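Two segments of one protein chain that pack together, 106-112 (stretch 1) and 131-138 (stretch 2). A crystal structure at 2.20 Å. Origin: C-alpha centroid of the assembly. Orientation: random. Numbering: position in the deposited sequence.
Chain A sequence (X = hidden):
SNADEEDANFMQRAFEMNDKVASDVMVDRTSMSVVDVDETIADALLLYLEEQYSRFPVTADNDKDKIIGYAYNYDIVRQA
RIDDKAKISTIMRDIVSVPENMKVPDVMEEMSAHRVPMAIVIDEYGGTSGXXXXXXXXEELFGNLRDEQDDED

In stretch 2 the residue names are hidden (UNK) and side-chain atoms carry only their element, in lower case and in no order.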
# COMPACT_ATOMS: atom_id res chain seq x y z
N ASP A 106 -9.95 16.83 -3.70
CA ASP A 106 -11.23 16.81 -3.01
C ASP A 106 -11.69 15.38 -2.71
O ASP A 106 -12.34 15.13 -1.70
CB ASP A 106 -12.30 17.55 -3.80
CG ASP A 106 -12.12 19.05 -3.75
OD1 ASP A 106 -11.40 19.53 -2.84
OD2 ASP A 106 -12.69 19.76 -4.60
N VAL A 107 -11.34 14.45 -3.59
CA VAL A 107 -11.58 13.05 -3.31
C VAL A 107 -10.65 12.58 -2.19
O VAL A 107 -11.10 11.94 -1.24
CB VAL A 107 -11.51 12.17 -4.59
CG1 VAL A 107 -11.56 13.04 -5.84
CG2 VAL A 107 -10.28 11.28 -4.60
N MSE A 108 -9.37 12.93 -2.27
CA MSE A 108 -8.41 12.56 -1.23
C MSE A 108 -8.95 12.99 0.14
O MSE A 108 -8.90 12.23 1.11
CB MSE A 108 -7.04 13.19 -1.48
CG MSE A 108 -6.24 12.63 -2.65
SE MSE A 108 -4.77 13.87 -3.17
CE MSE A 108 -3.39 13.40 -1.84
N GLU A 109 -9.47 14.22 0.21
CA GLU A 109 -10.00 14.75 1.46
C GLU A 109 -11.31 14.09 1.86
O GLU A 109 -11.65 14.03 3.04
CB GLU A 109 -10.17 16.27 1.38
CG GLU A 109 -10.48 16.92 2.73
CD GLU A 109 -9.48 16.52 3.83
OE1 GLU A 109 -9.93 16.17 4.94
OE2 GLU A 109 -8.25 16.56 3.56
N GLU A 110 -12.06 13.62 0.88
CA GLU A 110 -13.27 12.88 1.18
C GLU A 110 -12.87 11.55 1.83
O GLU A 110 -13.40 11.19 2.88
CB GLU A 110 -14.08 12.65 -0.10
CG GLU A 110 -15.58 12.82 0.08
CD GLU A 110 -15.94 14.19 0.58
OE1 GLU A 110 -16.92 14.32 1.35
OE2 GLU A 110 -15.24 15.15 0.20
N MSE A 111 -11.94 10.84 1.21
CA MSE A 111 -11.37 9.63 1.79
C MSE A 111 -10.83 9.85 3.19
O MSE A 111 -10.81 8.94 4.01
CB MSE A 111 -10.25 9.09 0.92
CG MSE A 111 -10.72 8.57 -0.41
SE MSE A 111 -9.27 8.42 -1.67
CE MSE A 111 -8.51 6.71 -1.15
N SER A 112 -10.36 11.05 3.48
CA SER A 112 -9.79 11.31 4.79
C SER A 112 -10.86 11.63 5.82
O SER A 112 -10.81 11.16 6.95
CB SER A 112 -8.74 12.42 4.72
OG SER A 112 -8.29 12.74 6.02
N UNK A 131 -12.66 2.84 -9.36
CA UNK A 131 -12.28 3.10 -7.98
C UNK A 131 -10.94 3.82 -7.89
O UNK A 131 -10.15 3.81 -8.84
c UNK A 131 -13.43 0.97 -7.25
c UNK A 131 -10.94 0.97 -7.53
c UNK A 131 -10.77 -0.32 -6.73
c UNK A 131 -12.18 1.79 -7.14
N UNK A 132 -10.69 4.42 -6.73
CA UNK A 132 -9.41 5.07 -6.46
C UNK A 132 -8.89 4.74 -5.07
O UNK A 132 -9.65 4.75 -4.10
c UNK A 132 -10.31 8.54 -7.94
c UNK A 132 -8.21 7.21 -5.93
c UNK A 132 -9.79 7.11 -7.91
c UNK A 132 -9.50 6.61 -6.49
N UNK A 133 -7.59 4.46 -5.00
CA UNK A 133 -6.87 4.36 -3.73
C UNK A 133 -5.50 5.01 -3.84
O UNK A 133 -5.04 5.37 -4.93
c UNK A 133 -8.06 2.21 -3.27
c UNK A 133 -6.70 2.91 -3.32
o UNK A 133 -5.84 2.25 -4.26
N UNK A 134 -4.83 5.17 -2.70
CA UNK A 134 -3.49 5.73 -2.69
C UNK A 134 -2.60 5.22 -3.84
O UNK A 134 -1.94 6.00 -4.51
c UNK A 134 -2.82 5.51 -1.32
o UNK A 134 -2.92 3.84 0.40
c UNK A 134 -2.90 4.05 -0.83
o UNK A 134 -2.94 3.12 -1.67
N UNK A 135 -2.57 3.92 -4.09
CA UNK A 135 -1.73 3.40 -5.16
C UNK A 135 -1.95 4.13 -6.49
O UNK A 135 -1.02 4.33 -7.26
c UNK A 135 -3.29 -0.80 -4.69
c UNK A 135 -1.85 1.87 -5.31
n UNK A 135 -3.41 -2.30 -4.72
c UNK A 135 -3.15 -0.17 -6.09
c UNK A 135 -3.10 1.37 -6.03
N UNK A 136 -3.19 4.54 -6.76
CA UNK A 136 -3.50 5.29 -7.99
C UNK A 136 -3.00 6.74 -7.98
O UNK A 136 -2.63 7.29 -9.02
c UNK A 136 -5.52 3.84 -8.33
o UNK A 136 -6.40 3.50 -7.52
c UNK A 136 -5.00 5.25 -8.27
o UNK A 136 -5.02 3.07 -9.17
N UNK A 137 -3.00 7.36 -6.80
CA UNK A 137 -2.43 8.69 -6.62
C UNK A 137 -0.90 8.67 -6.81
O UNK A 137 -0.33 9.55 -7.48
c UNK A 137 -4.08 9.99 -5.21
c UNK A 137 -1.62 10.12 -4.68
c UNK A 137 -2.76 9.24 -5.21
N UNK A 138 -0.23 7.68 -6.23
CA UNK A 138 1.22 7.56 -6.33
C UNK A 138 1.71 7.32 -7.75
O UNK A 138 2.87 7.54 -8.05
c UNK A 138 5.50 5.79 -5.56
c UNK A 138 5.96 6.65 -4.58
c UNK A 138 3.72 7.37 -4.14
c UNK A 138 5.08 7.44 -3.87
o UNK A 138 7.31 6.73 -4.30
c UNK A 138 1.73 6.45 -5.41
c UNK A 138 4.13 5.73 -5.83
c UNK A 138 3.22 6.51 -5.12

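Position 131 carries four carbons, forked at the first, with one arm two carbons long, and none reaches stretch 1. That is isoleucine, Ile131. A beta-branched hydrocarbon suits an extended strand, and here it is buried away from this contact.

Position 132 has the same four carbons and the same fork, but here the CA-to-CB bond points toward the helix of stretch 1. The tip of the longer arm lies 4.3 Å from CG2 of Val107. The residue is Ile132, and the tip is its CD1. The pairing is purely apolar, as befits a buried site.

At position 133 one carbon bears an oxygen and a second carbon. The CA-to-CB bond points away from stretch 1, so it is the backbone that faces the helix, with CA of 133 lying 3.9 Å from CE of Met111. This is threonine, Thr133. It occupies the N-cap position, where threonine is common, and its beta-branch suits the extended backbone; its backbone O accepts a hydrogen bond from N of residue 136 at 2.7 Å.

Position 134 shows two carbons, the second carrying two oxygens; only its backbone N comes near stretch 1, 4.3 Å from CE of Met111. This is Asp134. It opens the helix, where an acidic group is favourably placed near free amide groups; its OD1 accepts a weak hydrogen bond from N of residue 135 at 2.6 Å.

Position 135 has four carbons in a row ending in nitrogen, out of reach of stretch 1, hence Lys135. It is exposed, a natural setting for a long charged chain.

Position 136 again has two carbons and a terminal pair of oxygens, out of reach of stretch 1: Asp136. Though buried, its carboxylate is not left unpaired, because OD2 accepts a hydrogen bond from N of Thr133 at 2.9 Å, tying the first turn back to its start.

At position 137 one carbon bears two others; the CA-to-CB bond points toward stretch 1, and one outer carbon lies 4.3 Å from CG of Met108. This is Val137, and the carbon is CG2. A compact apolar group fits this buried place.

Position 138 has one carbon leading to a six-carbon ring with one oxygen, not reaching stretch 1, so it is Tyr138. A ring with a polar hydroxyl suits a partly exposed site.

The contact works by packing alone, with no hydrogen bond across it and 208 Å² buried in total. Val107 and Met108 meet the side chains of Ile132 and Val137, while Met111, a selenomethionine like Met108, lays its CE against the backbone, 3.7 Å from O of Ile132.

Stretch 2 (131-138) IITDKDVY
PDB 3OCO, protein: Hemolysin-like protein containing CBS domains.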